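Local coordinates for precorrin-3 methylase (Rhodobacter capsulatus, PDB 3NUT) that transfers a methyl group from S-adenosyl-L-methionine to a precorrin intermediate on the pathway to vitamin B12, at the interface of chains A and B. Coordinates in Å, arbitrary orientation; residue numbers count along the deposited sequence, not the author numbering. Chains: chain A/B, Precorrin-3 methylase.

Contacts 1 and 2 are neighbouring patches of one two-fold interface, the centres of their C-alpha atoms about 16 Å apart, and each recurs with the chains exchanged. They share no residue, but the chain runs from one to the other: A:Ala131 of strand 130-131 belongs to contact 2, and A:His135, a few residues on, to contact 1. On chain B, B:Phe92 in contact 1 lies just before helix 94-103, which serves contact 2. Contact 1 is mainly polar and charged, contact 2 apolar with a bridging water. The pair would therefore combine directional bonds with shape fit in holding the deposited dimer.

Contact 1: the interface of chains A and B. Residues chain A 135-136, 162-164, 233; chain B 92, 139-141, 147, 155.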
ATOM      1  N   HIS A 135      -6.807   9.066   4.384  1.00 41.51           N
ATOM      2  CA  HIS A 135      -7.014  10.024   3.306  1.00 42.20           C
ATOM      3  C   HIS A 135      -5.845   9.952   2.333  1.00 41.09           C
ATOM      4  O   HIS A 135      -4.914   9.185   2.558  1.00 40.60           O
ATOM      5  CB  HIS A 135      -7.127  11.441   3.874  1.00 43.15           C
ATOM      6  CG  HIS A 135      -8.489  11.777   4.398  1.00 47.86           C
ATOM      7  ND1 HIS A 135      -9.166  10.969   5.293  1.00 50.11           N
ATOM      8  CD2 HIS A 135      -9.293  12.847   4.170  1.00 50.74           C
ATOM      9  CE1 HIS A 135     -10.332  11.522   5.582  1.00 51.11           C
ATOM     10  NE2 HIS A 135     -10.430  12.663   4.920  1.00 52.42           N
ATOM     11  N   ASP A 136      -5.912  10.758   1.265  1.00 40.07           N
ATOM     12  CA  ASP A 136      -4.820  10.937   0.312  1.00 39.04           C
ATOM     13  C   ASP A 136      -3.466  10.940   1.010  1.00 38.33           C
ATOM     14  O   ASP A 136      -3.252  11.673   1.982  1.00 38.40           O
ATOM     15  CB  ASP A 136      -5.002  12.233  -0.474  1.00 39.20           C
ATOM     16  CG  ASP A 136      -6.270  12.232  -1.309  1.00 39.27           C
ATOM     17  OD1 ASP A 136      -7.007  11.233  -1.271  1.00 42.84           O
ATOM     18  OD2 ASP A 136      -6.539  13.229  -2.006  1.00 40.22           O
ATOM     19  N   GLY A 162       0.311  19.963  -0.810  1.00 45.17           N
ATOM     20  CA  GLY A 162      -0.918  19.313  -1.264  1.00 43.98           C
ATOM     21  C   GLY A 162      -1.695  18.766  -0.085  1.00 43.40           C
ATOM     22  O   GLY A 162      -2.823  18.297  -0.230  1.00 43.37           O
ATOM     23  N   ASP A 163      -1.085  18.843   1.089  1.00 43.06           N
ATOM     24  CA  ASP A 163      -1.695  18.365   2.324  1.00 43.33           C
ATOM     25  C   ASP A 163      -1.939  16.848   2.278  1.00 42.91           C
ATOM     26  O   ASP A 163      -2.950  16.350   2.789  1.00 43.32           O
ATOM     27  CB  ASP A 163      -2.991  19.124   2.661  1.00 42.95           C
ATOM     28  CG  ASP A 163      -3.489  18.821   4.082  1.00 44.75           C
ATOM     29  OD1 ASP A 163      -2.645  18.768   5.011  1.00 44.62           O
ATOM     30  OD2 ASP A 163      -4.715  18.618   4.268  1.00 45.79           O
ATOM     31  N   PHE A 164      -1.011  16.138   1.630  1.00 42.23           N
ATOM     32  CA  PHE A 164      -0.937  14.677   1.646  1.00 40.48           C
ATOM     33  C   PHE A 164      -0.454  14.202   3.015  1.00 39.70           C
ATOM     34  O   PHE A 164       0.495  14.763   3.576  1.00 39.26           O
ATOM     35  CB  PHE A 164       0.101  14.207   0.625  1.00 41.00           C
ATOM     36  CG  PHE A 164      -0.369  14.244  -0.794  1.00 40.06           C
ATOM     37  CD1 PHE A 164      -1.082  13.192  -1.324  1.00 38.45           C
ATOM     38  CD2 PHE A 164      -0.075  15.323  -1.604  1.00 40.88           C
ATOM     39  CE1 PHE A 164      -1.509  13.213  -2.656  1.00 40.49           C
ATOM     40  CE2 PHE A 164      -0.508  15.358  -2.932  1.00 41.11           C
ATOM     41  CZ  PHE A 164      -1.231  14.296  -3.455  1.00 39.58           C
ATOM     42  N   ASN A 233      -2.242  14.173   7.701  1.00 43.53           N
ATOM     43  CA  ASN A 233      -2.735  15.399   7.062  1.00 44.80           C
ATOM     44  C   ASN A 233      -2.739  16.487   8.158  1.00 45.14           C
ATOM     45  O   ASN A 233      -2.451  16.212   9.334  1.00 44.97           O
ATOM     46  CB  ASN A 233      -4.196  15.234   6.592  1.00 44.81           C
ATOM     47  CG  ASN A 233      -4.364  14.237   5.461  1.00 47.41           C
ATOM     48  OD1 ASN A 233      -4.159  14.551   4.280  1.00 51.04           O
ATOM     49  ND2 ASN A 233      -4.792  13.033   5.806  1.00 48.47           N
TER
ATOM     50  N   PHE B  92      -8.962   4.458   2.043  1.00 37.16           N
ATOM     51  CA  PHE B  92     -10.292   4.952   1.627  1.00 38.19           C
ATOM     52  C   PHE B  92     -11.384   3.945   2.016  1.00 38.91           C
ATOM     53  O   PHE B  92     -12.263   3.650   1.227  1.00 39.74           O
ATOM     54  CB  PHE B  92     -10.326   5.210   0.107  1.00 37.72           C
ATOM     55  CG  PHE B  92      -9.159   6.012  -0.413  1.00 38.13           C
ATOM     56  CD1 PHE B  92      -8.863   7.285   0.120  1.00 38.35           C
ATOM     57  CD2 PHE B  92      -8.381   5.516  -1.446  1.00 38.08           C
ATOM     58  CE1 PHE B  92      -7.806   8.036  -0.353  1.00 39.27           C
ATOM     59  CE2 PHE B  92      -7.304   6.255  -1.952  1.00 40.32           C
ATOM     60  CZ  PHE B  92      -7.018   7.531  -1.409  1.00 41.30           C
ATOM     61  N   ALA B 139      -1.411   8.228  -3.376  1.00 34.46           N
ATOM     62  CA  ALA B 139      -2.710   7.656  -3.678  1.00 35.12           C
ATOM     63  C   ALA B 139      -3.745   8.749  -3.471  1.00 35.61           C
ATOM     64  O   ALA B 139      -3.668   9.461  -2.476  1.00 35.63           O
ATOM     65  CB  ALA B 139      -2.991   6.434  -2.766  1.00 33.95           C
ATOM     66  N   ILE B 140      -4.698   8.879  -4.400  1.00 36.60           N
ATOM     67  CA  ILE B 140      -5.745   9.912  -4.310  1.00 38.33           C
ATOM     68  C   ILE B 140      -7.159   9.385  -4.617  1.00 39.27           C
ATOM     69  O   ILE B 140      -7.377   8.673  -5.604  1.00 39.49           O
ATOM     70  CB  ILE B 140      -5.418  11.161  -5.197  1.00 38.37           C
ATOM     71  CG1 ILE B 140      -4.205  11.907  -4.647  1.00 38.29           C
ATOM     72  CG2 ILE B 140      -6.578  12.126  -5.215  1.00 38.07           C
ATOM     73  CD1 ILE B 140      -3.294  12.527  -5.724  1.00 41.63           C
ATOM     74  N   ASN B 141      -8.117   9.724  -3.756  1.00 40.84           N
ATOM     75  CA  ASN B 141      -9.523   9.337  -3.983  1.00 42.52           C
ATOM     76  C   ASN B 141     -10.198  10.369  -4.884  1.00 43.40           C
ATOM     77  O   ASN B 141     -10.078  11.583  -4.644  1.00 43.05           O
ATOM     78  CB  ASN B 141     -10.279   9.183  -2.658  1.00 42.20           C
ATOM     79  CG  ASN B 141     -11.716   8.664  -2.837  1.00 43.55           C
ATOM     80  OD1 ASN B 141     -12.264   8.644  -3.942  1.00 45.10           O
ATOM     81  ND2 ASN B 141     -12.328   8.249  -1.732  1.00 43.79           N
ATOM     82  N   LYS B 147     -15.138  16.062   0.252  1.00 65.01           N
ATOM     83  CA  LYS B 147     -13.953  16.815  -0.112  1.00 65.20           C
ATOM     84  C   LYS B 147     -14.279  17.746  -1.299  1.00 65.24           C
ATOM     85  O   LYS B 147     -14.523  17.274  -2.417  1.00 65.37           O
ATOM     86  CB  LYS B 147     -12.836  15.810  -0.449  1.00 65.41           C
ATOM     87  CG  LYS B 147     -11.583  16.354  -1.146  1.00 66.13           C
ATOM     88  CD  LYS B 147     -11.000  15.350  -2.166  1.00 67.12           C
ATOM     89  CE  LYS B 147     -10.291  14.169  -1.493  1.00 68.46           C
ATOM     90  NZ  LYS B 147      -9.621  13.229  -2.464  1.00 68.47           N
ATOM     91  N   ARG B 155      -4.052  18.599  -4.594  1.00 51.22           N
ATOM     92  CA  ARG B 155      -3.336  17.325  -4.449  1.00 50.51           C
ATOM     93  C   ARG B 155      -2.667  16.947  -5.793  1.00 50.40           C
ATOM     94  O   ARG B 155      -1.463  16.726  -5.850  1.00 50.30           O
ATOM     95  CB  ARG B 155      -4.279  16.222  -3.942  1.00 50.27           C
ATOM     96  CG  ARG B 155      -4.937  16.487  -2.578  1.00 48.43           C
ATOM     97  CD  ARG B 155      -4.240  15.784  -1.419  1.00 46.07           C
ATOM     98  NE  ARG B 155      -4.630  16.326  -0.103  1.00 44.00           N
ATOM     99  CZ  ARG B 155      -5.772  16.054   0.543  1.00 42.12           C
ATOM    100  NH1 ARG B 155      -6.684  15.238   0.029  1.00 39.96           N
ATOM    101  NH2 ARG B 155      -6.005  16.607   1.720  1.00 40.79           N
TER
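A:Asp136, in an extended loop conformation, sets its side chain against strand 137-141 and helix 149-161 of chain B, while the turn at A:Gly162 and A:Asp163, the latter with a positive phi of 63°, offers backbone carbonyls to B:Arg155. The carboxylate of A:Asp136 is gripped at both oxygens. A:Asp136 OD1 takes the backbone N of B:Asn141 at 3.1 Å in a nearly straight bond, the N-H coming from above the carboxylate plane. A:Asp136 OD2 takes two donors from the same face of that plane: B:Arg155 NH1 at 2.9 Å, well above it, and B:Lys147, whose side-chain amine NZ sits 3.1 Å from A:Asp136 OD2 on the syn side. B:Lys147 meets the acid tip to tip and also gives a bond to the carbonyl O of B:Asn141, which helps to hold the amine in place. The carboxylate and guanidinium planes stand 79° apart, so this salt bridge is one-armed and not a flat paired one. B:Arg155 gets there by a bend at chi2 (-99°). B:Arg155 NE bonds to A:Gly162 O at 2.7 Å, and NH2 makes weak bonds to the carbonyl O and carboxylate OD2 of A:Asp163. Lower down the same side chain, B:Arg155 CD lies over the ring face of A:Phe164, 3.8 Å from its centroid, while B:Ile140 CD1 meets the ring's edge at A:Phe164 CZ, 3.5 Å away. An alanine in place of B:Arg155 would probably deprive A:Asp136 of a cationic partner, leave A:Gly162 O without this donor and open a gap over the A:Phe164 ring. Two positive groups converging on one carboxylate should favour its ionised form. The patch is a salt-bridge network that ties a loop and turn of one methylase subunit to a strand, loop and helix of the other in the deposited dimer.

Contact 2: the interface of chains A and B. Residues chain A 127, 130-131, 239, 242, 244; chain B 95-96, 99, 115.
B:Phe99 pushes its ring against A:Trp242 and the backbone of A:Gly130. The B:Phe99 CE1 corner meets the face of the indole, 3.4 Å from A:Trp242 CD2 and near the edge of the indole face, with the two side chains crossing at about a right angle. At the neighbouring corner across CZ, B:Phe99 CE2 comes within 3.4 Å of A:Gly130 CA, where the glycine has no side chain to stand in the way. The phenyl reaches this position with CG anti to its own carbonyl carbon (chi1 -57°).

Around the ring, A:Ala131 CB touches B:Phe99 CD2 at 3.9 Å and also packs on helix 94-103 at B:Ala95 and B:Ser96, 3.8 Å from the CB of B:Ala95. A:Tyr244 runs antiparallel alongside B:Phe99, the tyrosine's CG 3.8 Å from B:Phe99 CB and one face of its ring turned toward the backbone of that residue. A:Val239 CG1 adds a looser contact at the base of the phenylalanine.

Farther along, B:Ile115 rests its CB 3.5 Å from the carbonyl O of A:Ala127. No polar pair bonds directly across the patch; a water mediates instead, 2.9 Å from A:Ala127 O and in a nearly straight bond with B:Ile115 N.

Helix 94-103 of chain B thus presents B:Phe99, with strand 113-116 beside it, to a surface of chain A built from the end of helix 121-129, the short strand 130-131 and the C-terminal strands 237-239 and 242-244. The patch is an apolar contact centred on one aromatic residue, between the two tetrapyrrole-methylase folds.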
ATOM      1  N   ALA A 127      -2.263   0.241  10.161  1.00 31.75           N
ATOM      2  CA  ALA A 127      -3.184  -0.668  10.842  1.00 31.78           C
ATOM      3  C   ALA A 127      -2.968  -0.667  12.385  1.00 32.01           C
ATOM      4  O   ALA A 127      -3.917  -0.573  13.139  1.00 31.55           O
ATOM      5  CB  ALA A 127      -3.067  -2.061  10.286  1.00 30.92           C
ATOM      6  N   GLY A 130      -4.307   2.533  13.859  1.00 34.88           N
ATOM      7  CA  GLY A 130      -5.676   2.904  13.523  1.00 34.17           C
ATOM      8  C   GLY A 130      -5.867   3.216  12.050  1.00 34.89           C
ATOM      9  O   GLY A 130      -5.905   2.324  11.211  1.00 35.11           O
ATOM     10  N   ALA A 131      -5.981   4.491  11.715  1.00 35.02           N
ATOM     11  CA  ALA A 131      -6.230   4.859  10.336  1.00 34.66           C
ATOM     12  C   ALA A 131      -5.548   6.175   9.890  1.00 34.93           C
ATOM     13  O   ALA A 131      -6.194   7.060   9.326  1.00 35.14           O
ATOM     14  CB  ALA A 131      -7.742   4.903  10.098  1.00 34.79           C
ATOM     15  N   VAL A 239      -7.635   9.910  18.756  1.00 50.66           N
ATOM     16  CA  VAL A 239      -8.748   9.497  19.600  1.00 50.30           C
ATOM     17  C   VAL A 239      -8.289   8.344  20.495  1.00 49.94           C
ATOM     18  O   VAL A 239      -8.163   7.189  20.062  1.00 49.69           O
ATOM     19  CB  VAL A 239     -10.089   9.231  18.829  1.00 50.15           C
ATOM     20  CG1 VAL A 239      -9.995   8.039  17.893  1.00 49.79           C
ATOM     21  CG2 VAL A 239     -11.226   9.028  19.825  1.00 50.63           C
ATOM     22  N   TRP A 242      -5.593   5.838  19.454  1.00 43.54           N
ATOM     23  CA  TRP A 242      -5.725   5.732  17.992  1.00 42.99           C
ATOM     24  C   TRP A 242      -5.460   7.026  17.213  1.00 43.82           C
ATOM     25  O   TRP A 242      -5.588   8.124  17.744  1.00 44.28           O
ATOM     26  CB  TRP A 242      -7.100   5.205  17.605  1.00 41.88           C
ATOM     27  CG  TRP A 242      -7.456   3.909  18.226  1.00 39.88           C
ATOM     28  CD1 TRP A 242      -8.365   3.702  19.228  1.00 38.91           C
ATOM     29  CD2 TRP A 242      -6.921   2.627  17.902  1.00 36.59           C
ATOM     30  NE1 TRP A 242      -8.436   2.365  19.536  1.00 37.26           N
ATOM     31  CE2 TRP A 242      -7.556   1.683  18.740  1.00 37.03           C
ATOM     32  CE3 TRP A 242      -5.979   2.177  16.969  1.00 34.70           C
ATOM     33  CZ2 TRP A 242      -7.263   0.314  18.682  1.00 36.05           C
ATOM     34  CZ3 TRP A 242      -5.678   0.828  16.923  1.00 32.93           C
ATOM     35  CH2 TRP A 242      -6.317  -0.088  17.768  1.00 34.59           C
ATOM     36  N   TYR A 244      -6.371   8.903  13.402  1.00 47.79           N
ATOM     37  CA  TYR A 244      -7.197   8.866  12.202  1.00 49.69           C
ATOM     38  C   TYR A 244      -7.367  10.256  11.593  1.00 50.76           C
ATOM     39  O   TYR A 244      -7.052  11.249  12.230  1.00 51.01           O
ATOM     40  CB  TYR A 244      -8.562   8.270  12.534  1.00 49.55           C
ATOM     41  CG  TYR A 244      -9.538   9.222  13.187  1.00 49.75           C
ATOM     42  CD1 TYR A 244     -10.619   9.729  12.470  1.00 50.13           C
ATOM     43  CD2 TYR A 244      -9.399   9.600  14.530  1.00 50.91           C
ATOM     44  CE1 TYR A 244     -11.544  10.592  13.064  1.00 49.66           C
ATOM     45  CE2 TYR A 244     -10.310  10.474  15.131  1.00 50.21           C
ATOM     46  CZ  TYR A 244     -11.381  10.961  14.389  1.00 50.89           C
ATOM     47  OH  TYR A 244     -12.293  11.827  14.966  1.00 52.72           O
TER
ATOM     48  N   ALA B  95     -11.787   1.746   8.165  1.00 44.14           N
ATOM     49  CA  ALA B  95     -10.997   1.968   9.372  1.00 44.60           C
ATOM     50  C   ALA B  95     -11.219   3.388   9.923  1.00 44.94           C
ATOM     51  O   ALA B  95     -11.421   3.562  11.125  1.00 44.97           O
ATOM     52  CB  ALA B  95      -9.516   1.668   9.141  1.00 44.53           C
ATOM     53  N   SER B  96     -11.234   4.383   9.045  1.00 45.10           N
ATOM     54  CA  SER B  96     -11.394   5.775   9.471  1.00 46.31           C
ATOM     55  C   SER B  96     -12.785   6.079  10.049  1.00 46.13           C
ATOM     56  O   SER B  96     -12.910   6.840  11.026  1.00 46.88           O
ATOM     57  CB  SER B  96     -11.033   6.751   8.337  1.00 46.23           C
ATOM     58  OG  SER B  96     -11.147   6.121   7.068  1.00 49.02           O
ATOM     59  N   PHE B  99     -13.130   4.972  13.856  1.00 45.86           N
ATOM     60  CA  PHE B  99     -12.556   5.859  14.867  1.00 46.37           C
ATOM     61  C   PHE B  99     -13.334   7.170  15.037  1.00 47.72           C
ATOM     62  O   PHE B  99     -13.567   7.621  16.158  1.00 47.68           O
ATOM     63  CB  PHE B  99     -11.063   6.083  14.621  1.00 45.47           C
ATOM     64  CG  PHE B  99     -10.286   4.809  14.593  1.00 43.11           C
ATOM     65  CD1 PHE B  99     -10.159   4.043  15.726  1.00 40.77           C
ATOM     66  CD2 PHE B  99      -9.722   4.347  13.419  1.00 40.95           C
ATOM     67  CE1 PHE B  99      -9.468   2.845  15.690  1.00 39.74           C
ATOM     68  CE2 PHE B  99      -9.036   3.148  13.387  1.00 37.56           C
ATOM     69  CZ  PHE B  99      -8.916   2.403  14.516  1.00 38.02           C
ATOM     70  N   ILE B 115      -7.328  -3.358  13.652  1.00 35.65           N
ATOM     71  CA  ILE B 115      -7.319  -3.128  12.196  1.00 34.73           C
ATOM     72  C   ILE B 115      -6.358  -4.108  11.539  1.00 34.39           C
ATOM     73  O   ILE B 115      -5.225  -4.306  12.002  1.00 34.37           O
ATOM     74  CB  ILE B 115      -6.925  -1.678  11.839  1.00 34.98           C
ATOM     75  CG1 ILE B 115      -7.630  -0.692  12.781  1.00 33.32           C
ATOM     76  CG2 ILE B 115      -7.206  -1.367  10.356  1.00 33.48           C
ATOM     77  CD1 ILE B 115      -9.167  -0.738  12.772  1.00 31.96           C
TER
HETATM   78  O   HOH W   1      -5.095  -2.332  15.090  1.00 32.26           O